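Local coordinates for protein KLLA0C04147p (Kluyveromyces lactis, PDB 5H2D) that binds ergosterol through its oxysterol-binding-protein-related (ORD) domain and probably transfers sterols between membranes, at residues 158-169 with 182-193; 250-258 with 268-277. All coordinates share one frame; numbering follows the deposited sequence.

Contact 1. Residues 158-169 with 182-193. With ERG (ergosterol), chain B.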
loop_
_atom_site.group_PDB
_atom_site.type_symbol
_atom_site.label_atom_id
_atom_site.label_comp_id
_atom_site.label_asym_id
_atom_site.label_seq_id
_atom_site.Cartn_x
_atom_site.Cartn_y
_atom_site.Cartn_z
ATOM N N SER A 158 -6.283 -7.994 11.281
ATOM C CA SER A 158 -6.131 -9.432 11.146
ATOM C C SER A 158 -6.009 -9.990 12.546
ATOM O O SER A 158 -5.737 -9.232 13.492
ATOM C CB SER A 158 -4.877 -9.779 10.321
ATOM O OG SER A 158 -4.911 -11.080 9.763
ATOM N N PRO A 159 -6.214 -11.296 12.749
ATOM C CA PRO A 159 -6.106 -11.821 14.119
ATOM C C PRO A 159 -4.753 -11.559 14.771
ATOM O O PRO A 159 -4.703 -11.245 15.967
ATOM C CB PRO A 159 -6.382 -13.319 13.943
ATOM C CG PRO A 159 -7.305 -13.388 12.786
ATOM C CD PRO A 159 -6.789 -12.299 11.828
ATOM N N LYS A 160 -3.653 -11.633 14.018
ATOM C CA LYS A 160 -2.324 -11.528 14.605
ATOM C C LYS A 160 -1.643 -10.184 14.365
ATOM O O LYS A 160 -0.564 -9.950 14.915
ATOM C CB LYS A 160 -1.422 -12.645 14.073
ATOM C CG LYS A 160 -1.970 -14.050 14.307
ATOM C CD LYS A 160 -0.921 -15.113 13.997
ATOM C CE LYS A 160 -1.495 -16.510 14.212
ATOM N NZ LYS A 160 -0.508 -17.420 14.853
ATOM N N TRP A 161 -2.229 -9.296 13.564
ATOM C CA TRP A 161 -1.548 -8.045 13.250
ATOM C C TRP A 161 -2.555 -7.034 12.713
ATOM O O TRP A 161 -3.566 -7.406 12.113
ATOM C CB TRP A 161 -0.421 -8.244 12.221
ATOM C CG TRP A 161 -0.861 -8.956 10.959
ATOM C CD1 TRP A 161 -0.786 -10.295 10.707
ATOM C CD2 TRP A 161 -1.435 -8.361 9.783
ATOM N NE1 TRP A 161 -1.281 -10.578 9.455
ATOM C CE2 TRP A 161 -1.688 -9.407 8.868
ATOM C CE3 TRP A 161 -1.757 -7.052 9.420
ATOM C CZ2 TRP A 161 -2.253 -9.179 7.608
ATOM C CZ3 TRP A 161 -2.318 -6.828 8.166
ATOM C CH2 TRP A 161 -2.567 -7.886 7.282
ATOM N N ASP A 162 -2.267 -5.760 12.958
ATOM C CA ASP A 162 -2.969 -4.647 12.334
ATOM C C ASP A 162 -1.958 -3.817 11.557
ATOM O O ASP A 162 -0.751 -3.879 11.805
ATOM C CB ASP A 162 -3.667 -3.756 13.368
ATOM C CG ASP A 162 -4.586 -4.530 14.282
ATOM O OD1 ASP A 162 -5.304 -5.432 13.797
ATOM O OD2 ASP A 162 -4.559 -4.238 15.501
ATOM N N PHE A 163 -2.458 -3.021 10.613
ATOM C CA PHE A 163 -1.588 -2.181 9.790
ATOM C C PHE A 163 -2.397 -0.978 9.340
ATOM O O PHE A 163 -3.398 -1.137 8.636
ATOM C CB PHE A 163 -1.052 -2.950 8.577
ATOM C CG PHE A 163 -0.084 -2.166 7.721
ATOM C CD1 PHE A 163 0.987 -1.477 8.287
ATOM C CD2 PHE A 163 -0.202 -2.180 6.336
ATOM C CE1 PHE A 163 1.899 -0.777 7.482
ATOM C CE2 PHE A 163 0.706 -1.495 5.543
ATOM C CZ PHE A 163 1.749 -0.790 6.115
ATOM N N PHE A 164 -1.961 0.223 9.707
ATOM C CA PHE A 164 -2.697 1.410 9.294
ATOM C C PHE A 164 -1.735 2.570 9.110
ATOM O O PHE A 164 -0.619 2.574 9.638
ATOM C CB PHE A 164 -3.814 1.772 10.294
ATOM C CG PHE A 164 -3.325 2.177 11.676
ATOM C CD1 PHE A 164 -2.990 3.497 11.949
ATOM C CD2 PHE A 164 -3.276 1.248 12.709
ATOM C CE1 PHE A 164 -2.572 3.877 13.235
ATOM C CE2 PHE A 164 -2.860 1.632 13.996
ATOM C CZ PHE A 164 -2.518 2.937 14.242
ATOM N N GLY A 165 -2.165 3.550 8.329
ATOM C CA GLY A 165 -1.332 4.728 8.179
ATOM C C GLY A 165 -1.932 5.703 7.199
ATOM O O GLY A 165 -3.062 5.539 6.724
ATOM N N GLU A 166 -1.161 6.757 6.936
ATOM C CA GLU A 166 -1.583 7.860 6.089
ATOM C C GLU A 166 -0.775 7.828 4.802
ATOM O O GLU A 166 0.457 7.830 4.846
ATOM C CB GLU A 166 -1.365 9.200 6.800
ATOM C CG GLU A 166 -1.728 10.425 5.974
ATOM C CD GLU A 166 -1.374 11.729 6.682
ATOM O OE1 GLU A 166 -2.278 12.552 6.916
ATOM O OE2 GLU A 166 -0.188 11.929 7.008
ATOM N N SER A 167 -1.460 7.807 3.661
ATOM C CA SER A 167 -0.809 7.945 2.367
ATOM C C SER A 167 -0.884 9.404 1.933
ATOM O O SER A 167 -1.962 9.915 1.607
ATOM C CB SER A 167 -1.462 7.044 1.330
ATOM O OG SER A 167 -0.802 7.208 0.094
ATOM N N PHE A 168 0.262 10.081 1.949
ATOM C CA PHE A 168 0.377 11.492 1.613
ATOM C C PHE A 168 1.552 11.550 0.641
ATOM O O PHE A 168 2.706 11.625 1.068
ATOM C CB PHE A 168 0.609 12.306 2.890
ATOM C CG PHE A 168 0.622 13.802 2.693
ATOM C CD1 PHE A 168 0.696 14.367 1.429
ATOM C CD2 PHE A 168 0.583 14.640 3.794
ATOM C CE1 PHE A 168 0.728 15.750 1.273
ATOM C CE2 PHE A 168 0.602 16.016 3.643
ATOM C CZ PHE A 168 0.681 16.568 2.383
ATOM N N VAL A 169 1.257 11.445 -0.654
ATOM C CA VAL A 169 2.287 11.384 -1.685
ATOM C C VAL A 169 2.511 12.788 -2.222
ATOM O O VAL A 169 1.585 13.409 -2.765
ATOM C CB VAL A 169 1.899 10.415 -2.810
ATOM C CG1 VAL A 169 2.993 10.372 -3.865
ATOM C CG2 VAL A 169 1.642 9.008 -2.248
ATOM N N HIS A 182 6.733 10.023 0.371
ATOM C CA HIS A 182 5.609 9.477 1.132
ATOM C C HIS A 182 5.725 10.009 2.552
ATOM O O HIS A 182 6.566 9.550 3.333
ATOM C CB HIS A 182 5.637 7.952 1.061
ATOM C CG HIS A 182 5.525 7.453 -0.343
ATOM N ND1 HIS A 182 4.374 6.889 -0.843
ATOM C CD2 HIS A 182 6.396 7.517 -1.381
ATOM C CE1 HIS A 182 4.547 6.605 -2.125
ATOM N NE2 HIS A 182 5.763 6.983 -2.476
ATOM N N LEU A 183 4.886 10.989 2.874
ATOM C CA LEU A 183 5.078 11.790 4.074
ATOM C C LEU A 183 4.396 11.219 5.313
ATOM O O LEU A 183 4.701 11.662 6.427
ATOM C CB LEU A 183 4.573 13.216 3.822
ATOM C CG LEU A 183 5.221 13.944 2.637
ATOM C CD1 LEU A 183 4.719 15.381 2.517
ATOM C CD2 LEU A 183 6.737 13.911 2.753
ATOM N N GLY A 184 3.478 10.264 5.160
ATOM C CA GLY A 184 2.732 9.774 6.297
ATOM C C GLY A 184 3.461 8.684 7.084
ATOM O O GLY A 184 4.316 7.961 6.579
ATOM N N LEU A 185 3.089 8.552 8.358
ATOM C CA LEU A 185 3.628 7.509 9.216
ATOM C C LEU A 185 2.765 6.252 9.139
ATOM O O LEU A 185 1.532 6.328 9.064
ATOM C CB LEU A 185 3.704 8.002 10.662
ATOM C CG LEU A 185 4.458 7.164 11.688
ATOM C CD1 LEU A 185 5.923 7.011 11.292
ATOM C CD2 LEU A 185 4.327 7.813 13.064
ATOM N N TRP A 186 3.421 5.099 9.152
ATOM C CA TRP A 186 2.758 3.802 9.087
ATOM C C TRP A 186 2.923 3.048 10.403
ATOM O O TRP A 186 3.985 3.099 11.033
ATOM C CB TRP A 186 3.311 2.999 7.906
ATOM C CG TRP A 186 2.928 3.722 6.659
ATOM C CD1 TRP A 186 3.634 4.710 6.039
ATOM C CD2 TRP A 186 1.692 3.600 5.947
ATOM N NE1 TRP A 186 2.936 5.178 4.959
ATOM C CE2 TRP A 186 1.736 4.514 4.882
ATOM C CE3 TRP A 186 0.570 2.776 6.087
ATOM C CZ2 TRP A 186 0.695 4.642 3.969
ATOM C CZ3 TRP A 186 -0.469 2.910 5.179
ATOM C CH2 TRP A 186 -0.393 3.826 4.126
ATOM N N TYR A 187 1.859 2.363 10.816
ATOM C CA TYR A 187 1.759 1.733 12.129
ATOM C C TYR A 187 1.467 0.261 11.930
ATOM O O TYR A 187 0.429 -0.092 11.358
ATOM C CB TYR A 187 0.629 2.351 12.951
ATOM C CG TYR A 187 0.790 3.790 13.372
ATOM C CD1 TYR A 187 0.653 4.832 12.454
ATOM C CD2 TYR A 187 1.023 4.121 14.708
ATOM C CE1 TYR A 187 0.780 6.160 12.846
ATOM C CE2 TYR A 187 1.153 5.448 15.109
ATOM C CZ TYR A 187 1.023 6.465 14.179
ATOM O OH TYR A 187 1.139 7.784 14.574
ATOM N N LEU A 188 2.333 -0.603 12.447
ATOM C CA LEU A 188 2.168 -2.037 12.271
ATOM C C LEU A 188 2.183 -2.679 13.650
ATOM O O LEU A 188 3.175 -2.563 14.377
ATOM C CB LEU A 188 3.261 -2.600 11.359
ATOM C CG LEU A 188 2.922 -3.911 10.648
ATOM C CD1 LEU A 188 3.758 -4.075 9.386
ATOM C CD2 LEU A 188 3.144 -5.092 11.586
ATOM N N THR A 189 1.060 -3.286 14.028
ATOM C CA THR A 189 0.880 -3.885 15.343
ATOM C C THR A 189 0.957 -5.396 15.205
ATOM O O THR A 189 0.278 -5.978 14.354
ATOM C CB THR A 189 -0.467 -3.485 15.950
ATOM O OG1 THR A 189 -0.527 -2.066 16.107
ATOM C CG2 THR A 189 -0.656 -4.152 17.316
ATOM N N ILE A 190 1.779 -6.037 16.040
ATOM C CA ILE A 190 1.891 -7.490 16.054
ATOM C C ILE A 190 1.372 -7.986 17.395
ATOM O O ILE A 190 1.705 -7.414 18.435
ATOM C CB ILE A 190 3.334 -7.972 15.829
ATOM C CG1 ILE A 190 3.828 -7.622 14.419
ATOM C CG2 ILE A 190 3.415 -9.483 16.069
ATOM C CD1 ILE A 190 3.217 -8.475 13.319
ATOM N N ARG A 191 0.542 -9.030 17.357
ATOM C CA ARG A 191 0.140 -9.783 18.546
ATOM C C ARG A 191 0.887 -11.114 18.538
ATOM O O ARG A 191 0.436 -12.070 17.890
ATOM C CB ARG A 191 -1.376 -10.009 18.560
ATOM C CG ARG A 191 -2.177 -8.775 18.965
ATOM C CD ARG A 191 -3.672 -8.955 18.749
ATOM N NE ARG A 191 -4.053 -8.813 17.347
ATOM C CZ ARG A 191 -4.187 -7.641 16.722
ATOM N NH1 ARG A 191 -3.955 -6.501 17.362
ATOM N NH2 ARG A 191 -4.544 -7.613 15.445
ATOM N N PRO A 192 2.015 -11.230 19.244
ATOM C CA PRO A 192 2.881 -12.405 19.068
ATOM C C PRO A 192 2.258 -13.675 19.619
ATOM O O PRO A 192 1.497 -13.654 20.590
ATOM C CB PRO A 192 4.143 -12.033 19.856
ATOM C CG PRO A 192 4.071 -10.543 20.049
ATOM C CD PRO A 192 2.612 -10.234 20.146
ATOM N N ASP A 193 2.617 -14.799 18.993
ATOM C CA ASP A 193 2.134 -16.092 19.466
ATOM C C ASP A 193 2.621 -16.381 20.878
ATOM O O ASP A 193 1.950 -17.099 21.627
ATOM C CB ASP A 193 2.584 -17.213 18.524
ATOM C CG ASP A 193 1.830 -17.214 17.209
ATOM O OD1 ASP A 193 0.825 -16.483 17.092
ATOM O OD2 ASP A 193 2.236 -17.958 16.296
HETATM C C1 ERG B . 4.593 3.086 -3.888
HETATM C C2 ERG B . 4.130 2.150 -2.774
HETATM C C3 ERG B . 3.289 2.961 -1.824
HETATM C C4 ERG B . 2.082 3.552 -2.554
HETATM C C5 ERG B . 2.455 4.273 -3.738
HETATM C C6 ERG B . 1.691 5.364 -4.127
HETATM C C7 ERG B . 1.940 6.086 -5.306
HETATM C C8 ERG B . 2.983 5.719 -6.162
HETATM C C9 ERG B . 3.921 4.751 -5.695
HETATM C C10 ERG B . 3.420 3.738 -4.632
HETATM C C11 ERG B . 4.751 4.042 -6.848
HETATM C C12 ERG B . 5.134 4.992 -7.986
HETATM C C13 ERG B . 3.848 5.677 -8.494
HETATM C C14 ERG B . 3.349 6.529 -7.305
HETATM C C15 ERG B . 2.263 7.363 -7.955
HETATM C C16 ERG B . 2.826 7.683 -9.369
HETATM C C17 ERG B . 4.102 6.807 -9.496
HETATM C C18 ERG B . 2.803 4.672 -9.028
HETATM C C19 ERG B . 2.619 2.645 -5.392
HETATM C C20 ERG B . 4.319 6.439 -10.982
HETATM C C21 ERG B . 5.500 5.509 -11.233
HETATM C C22 ERG B . 4.564 7.757 -11.706
HETATM C C23 ERG B . 3.574 8.268 -12.705
HETATM C C24 ERG B . 3.825 9.609 -13.394
HETATM C C25 ERG B . 3.452 9.471 -14.876
HETATM C C26 ERG B . 4.358 8.405 -15.505
HETATM C C27 ERG B . 3.660 10.778 -15.659
HETATM C C28 ERG B . 2.950 10.630 -12.693
HETATM O O1 ERG B . 2.845 2.130 -0.693
HETATM O O HOH W 1 -3.668 -2.040 16.476
HETATM O O HOH W 2 2.494 8.361 3.120
HETATM O O HOH W 3 0.963 10.510 9.292
HETATM O O HOH W 4 1.965 6.121 0.892
#

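Contact 2. Residues 250-258 with 268-277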
loop_
_atom_site.group_PDB
_atom_site.type_symbol
_atom_site.label_atom_id
_atom_site.label_comp_id
_atom_site.label_asym_id
_atom_site.label_seq_id
_atom_site.Cartn_x
_atom_site.Cartn_y
_atom_site.Cartn_z
ATOM N N SER A 250 21.028 -0.034 -13.452
ATOM C CA SER A 250 20.026 -1.065 -13.206
ATOM C C SER A 250 20.375 -1.903 -11.983
ATOM O O SER A 250 20.588 -3.114 -12.085
ATOM C CB SER A 250 19.869 -1.972 -14.430
ATOM O OG SER A 250 19.027 -1.370 -15.403
ATOM N N ALA A 251 20.430 -1.245 -10.830
ATOM C CA ALA A 251 20.637 -1.898 -9.545
ATOM C C ALA A 251 19.365 -1.756 -8.720
ATOM O O ALA A 251 18.907 -0.636 -8.461
ATOM C CB ALA A 251 21.836 -1.299 -8.806
ATOM N N TYR A 252 18.803 -2.888 -8.308
ATOM C CA TYR A 252 17.577 -2.946 -7.518
ATOM C C TYR A 252 17.888 -3.298 -6.068
ATOM O O TYR A 252 17.134 -3.998 -5.400
ATOM C CB TYR A 252 16.611 -3.950 -8.137
ATOM C CG TYR A 252 15.973 -3.444 -9.412
ATOM C CD1 TYR A 252 16.701 -3.336 -10.594
ATOM C CD2 TYR A 252 14.645 -3.062 -9.431
ATOM C CE1 TYR A 252 16.112 -2.863 -11.756
ATOM C CE2 TYR A 252 14.057 -2.594 -10.575
ATOM C CZ TYR A 252 14.784 -2.494 -11.735
ATOM O OH TYR A 252 14.162 -2.019 -12.872
ATOM N N GLU A 253 19.015 -2.809 -5.563
ATOM C CA GLU A 253 19.574 -3.356 -4.339
ATOM C C GLU A 253 18.894 -2.801 -3.096
ATOM O O GLU A 253 18.569 -1.611 -3.011
ATOM C CB GLU A 253 21.073 -3.080 -4.287
ATOM C CG GLU A 253 21.806 -3.680 -5.473
ATOM C CD GLU A 253 23.276 -3.337 -5.486
ATOM O OE1 GLU A 253 23.791 -2.906 -4.431
ATOM O OE2 GLU A 253 23.908 -3.496 -6.554
ATOM N N VAL A 254 18.672 -3.685 -2.132
ATOM C CA VAL A 254 18.184 -3.296 -0.817
ATOM C C VAL A 254 18.950 -4.110 0.217
ATOM O O VAL A 254 19.274 -5.278 -0.017
ATOM C CB VAL A 254 16.656 -3.492 -0.691
ATOM C CG1 VAL A 254 16.284 -4.959 -0.854
ATOM C CG2 VAL A 254 16.136 -2.906 0.628
ATOM N N LYS A 255 19.283 -3.473 1.338
ATOM C CA LYS A 255 19.968 -4.123 2.448
ATOM C C LYS A 255 19.423 -3.549 3.743
ATOM O O LYS A 255 18.960 -2.409 3.779
ATOM C CB LYS A 255 21.496 -3.911 2.440
ATOM C CG LYS A 255 22.125 -3.647 1.091
ATOM C CD LYS A 255 23.649 -3.514 1.224
ATOM C CE LYS A 255 24.037 -2.436 2.223
ATOM N NZ LYS A 255 23.715 -1.063 1.734
ATOM N N GLY A 256 19.497 -4.335 4.812
ATOM C CA GLY A 256 19.045 -3.851 6.101
ATOM C C GLY A 256 19.788 -4.527 7.230
ATOM O O GLY A 256 20.406 -5.581 7.056
ATOM N N GLU A 257 19.712 -3.896 8.402
ATOM C CA GLU A 257 20.327 -4.398 9.623
ATOM C C GLU A 257 19.325 -4.275 10.760
ATOM O O GLU A 257 18.695 -3.224 10.906
ATOM C CB GLU A 257 21.605 -3.616 9.958
ATOM C CG GLU A 257 22.616 -3.541 8.821
ATOM C CD GLU A 257 22.294 -2.455 7.795
ATOM O OE1 GLU A 257 21.845 -1.351 8.189
ATOM O OE2 GLU A 257 22.489 -2.713 6.587
ATOM N N VAL A 258 19.191 -5.331 11.564
ATOM C CA VAL A 258 18.246 -5.392 12.677
ATOM C C VAL A 258 19.031 -5.380 13.982
ATOM O O VAL A 258 19.907 -6.229 14.196
ATOM C CB VAL A 258 17.358 -6.646 12.603
ATOM C CG1 VAL A 258 16.340 -6.643 13.728
ATOM C CG2 VAL A 258 16.659 -6.736 11.250
ATOM N N ILE A 268 21.036 -9.381 9.545
ATOM C CA ILE A 268 21.169 -8.560 8.349
ATOM C C ILE A 268 20.361 -9.237 7.252
ATOM O O ILE A 268 20.076 -10.434 7.307
ATOM C CB ILE A 268 22.633 -8.364 7.897
ATOM C CG1 ILE A 268 23.326 -9.722 7.730
ATOM C CG2 ILE A 268 23.373 -7.434 8.863
ATOM C CD1 ILE A 268 24.757 -9.631 7.221
ATOM N N PHE A 269 19.972 -8.447 6.258
ATOM C CA PHE A 269 19.244 -8.992 5.123
ATOM C C PHE A 269 19.558 -8.148 3.901
ATOM O O PHE A 269 20.047 -7.019 4.007
ATOM C CB PHE A 269 17.733 -9.060 5.390
ATOM C CG PHE A 269 17.054 -7.714 5.503
ATOM C CD1 PHE A 269 16.597 -7.052 4.371
ATOM C CD2 PHE A 269 16.835 -7.137 6.745
ATOM C CE1 PHE A 269 15.957 -5.821 4.480
ATOM C CE2 PHE A 269 16.197 -5.915 6.851
ATOM C CZ PHE A 269 15.758 -5.263 5.720
ATOM N N GLY A 270 19.285 -8.712 2.737
ATOM C CA GLY A 270 19.583 -8.007 1.506
ATOM C C GLY A 270 19.135 -8.809 0.310
ATOM O O GLY A 270 18.855 -10.008 0.400
ATOM N N GLY A 271 19.066 -8.114 -0.818
ATOM C CA GLY A 271 18.667 -8.730 -2.064
ATOM C C GLY A 271 18.335 -7.647 -3.072
ATOM O O GLY A 271 18.819 -6.524 -2.980
ATOM N N ARG A 272 17.504 -8.014 -4.033
ATOM C CA ARG A 272 17.014 -7.074 -5.028
ATOM C C ARG A 272 15.506 -6.988 -4.858
ATOM O O ARG A 272 14.824 -8.015 -4.865
ATOM C CB ARG A 272 17.422 -7.510 -6.437
ATOM C CG ARG A 272 18.944 -7.681 -6.573
ATOM C CD ARG A 272 19.388 -7.773 -8.022
ATOM N NE ARG A 272 19.640 -6.450 -8.590
ATOM C CZ ARG A 272 19.594 -6.171 -9.888
ATOM N NH1 ARG A 272 19.292 -7.122 -10.762
ATOM N NH2 ARG A 272 19.836 -4.938 -10.310
ATOM N N TRP A 273 15.002 -5.776 -4.649
ATOM C CA TRP A 273 13.591 -5.649 -4.289
ATOM C C TRP A 273 12.648 -5.963 -5.441
ATOM O O TRP A 273 11.430 -5.991 -5.222
ATOM C CB TRP A 273 13.289 -4.256 -3.703
ATOM C CG TRP A 273 13.777 -3.054 -4.483
ATOM C CD1 TRP A 273 14.896 -2.303 -4.225
ATOM C CD2 TRP A 273 13.143 -2.452 -5.617
ATOM N NE1 TRP A 273 14.999 -1.276 -5.142
ATOM C CE2 TRP A 273 13.940 -1.352 -6.011
ATOM C CE3 TRP A 273 11.982 -2.744 -6.353
ATOM C CZ2 TRP A 273 13.619 -0.548 -7.099
ATOM C CZ3 TRP A 273 11.663 -1.940 -7.432
ATOM C CH2 TRP A 273 12.481 -0.854 -7.796
ATOM N N ASN A 274 13.153 -6.226 -6.645
ATOM C CA ASN A 274 12.316 -6.759 -7.710
ATOM C C ASN A 274 12.427 -8.276 -7.844
ATOM O O ASN A 274 11.868 -8.841 -8.787
ATOM C CB ASN A 274 12.653 -6.086 -9.047
ATOM C CG ASN A 274 14.038 -6.411 -9.532
ATOM O OD1 ASN A 274 14.948 -6.671 -8.738
ATOM N ND2 ASN A 274 14.219 -6.387 -10.849
ATOM N N GLU A 275 13.100 -8.953 -6.905
ATOM C CA GLU A 275 13.374 -10.376 -7.071
ATOM C C GLU A 275 13.283 -11.181 -5.777
ATOM O O GLU A 275 12.402 -12.029 -5.646
ATOM C CB GLU A 275 14.753 -10.574 -7.702
ATOM C CG GLU A 275 15.059 -12.021 -8.055
ATOM C CD GLU A 275 16.376 -12.174 -8.799
ATOM O OE1 GLU A 275 17.144 -11.185 -8.876
ATOM O OE2 GLU A 275 16.641 -13.287 -9.307
ATOM N N SER A 276 14.182 -10.956 -4.823
ATOM C CA SER A 276 14.174 -11.800 -3.633
ATOM C C SER A 276 15.038 -11.164 -2.557
ATOM O O SER A 276 15.934 -10.365 -2.847
ATOM C CB SER A 276 14.676 -13.215 -3.941
ATOM O OG SER A 276 16.032 -13.196 -4.348
ATOM N N VAL A 277 14.760 -11.539 -1.309
ATOM C CA VAL A 277 15.518 -11.070 -0.157
ATOM C C VAL A 277 15.860 -12.259 0.734
ATOM O O VAL A 277 14.999 -13.102 1.008
ATOM C CB VAL A 277 14.749 -10.008 0.647
ATOM C CG1 VAL A 277 15.426 -9.786 1.992
ATOM C CG2 VAL A 277 14.685 -8.706 -0.149
#

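Contact 1. Residues 158-169 with 182-193
F164 and Y187 face each other across an antiparallel strand pair, the beta hairpin of strands 161-173 and 178-190, whose turn-side end reaches the ergosterol pocket. The strand axes run 4.6 Å apart at 173°, and D162 with T189 and F164 with Y187 form the hydrogen-bonded pairs. The F164 ring lies nearly parallel to that of Y187 but slid aside, so CE1 of F164 sits over the rim of the tyrosine ring, 3.4 Å from its CG. With CG between its backbone N and carbonyl carbon (chi1 65°), F164 swings its ring across to the neighbouring strand and takes CB of Y187 against one face. On the other side of the sheet the W186 indole lies over G165, whose CA is 3.4 Å from CE3 of W186.

R191 and a K160–D193 salt bridge hold the open end, K160 NZ meeting the syn lone pair of D193 OD1 at 2.8 Å. R191 NH2 and NH1 grip the two D162 carboxylate oxygens end-on, NH2 to OD1 at 2.8 Å, from above the carboxylate plane. NE of R191 meets P159 O nearly straight (2.9 Å, 174°), and NH2 also reaches S158 O. At the pocket end, H182 presents CE1 edge-on, 3.5 Å from ergosterol C5, while N208 holds its NE2.

One guanidinium thus serves two carbonyls and D162, plus E198, an arrangement likely to keep the arginine charged and rotationally fixed.

Contact 2. Residues 250-258 with 268-277
V254 and G271 form one of the hydrogen-bonded pairs in the antiparallel hairpin of strands 253-259 and 265-272; strand 265-272 then turns back into strand 276-281 through a classic beta bulge. The strand axes approach to 4.6 Å at 172°. G256 and F269 make the other such pair, and there CA of G256 lies over the phenylalanine ring, 3.6 Å from its CE2. F269 has CG between its backbone N and carbonyl carbon (chi1 68°), which folds the ring across the neighbouring strand. Helix 95-108 touches F269 through L100 and A103.

Beyond the regular ladder, Y252 is met by three residues of 268-277. The N274 amide stacks on one ring face with planes 12° apart, ND2 lying 3.6 Å above the plane over the ring centre. R272 brings NH2 to the ring edge, its guanidinium nearly perpendicular to the ring, and makes a weak bond to S250 O. CD2 of Y252 sits over one face of the W273 indole, 3.5 Å from CH2, the two ring planes being oblique. W273 N donates to Y252 O at 2.9 Å. V254 CB lies at the indole edge near CD1, and the F241 ring meets the indole. Replacing W273 by alanine keeps the backbone donor, but the rings of Y252 and F241 would probably lose the indole they pack on, and V254 its neighbour at the edge.

E275 and S276 both face R272, whose O accepts from both their backbone nitrogens: the classic bulge of antiparallel sheets, here at the turn where strand 265-272 folds back to pair with 276-281.

From the N terminus, the chain first closes contact 1, folding 182-193 back on 158-169 after 12 intervening residues. It then runs through strands 199-203, 207-211, 219-230 and 236-241 before contact 2 opens; there 250-258 and 268-277 pair across a shorter gap of nine residues. The two closures follow in series and neither nest nor cross. Their centres lie 22 Å apart, with nearest atoms about 12 Å apart, so they do not touch, but successive antiparallel pairings connect them: 178-190 with 199-203 and 207-211, both of these with 219-230, then 236-241 with 253-259. Contact 1 touches the sterol directly. In contact 2 the side chain of W273 is about 9 Å from the bound ergosterol, between nearest atoms.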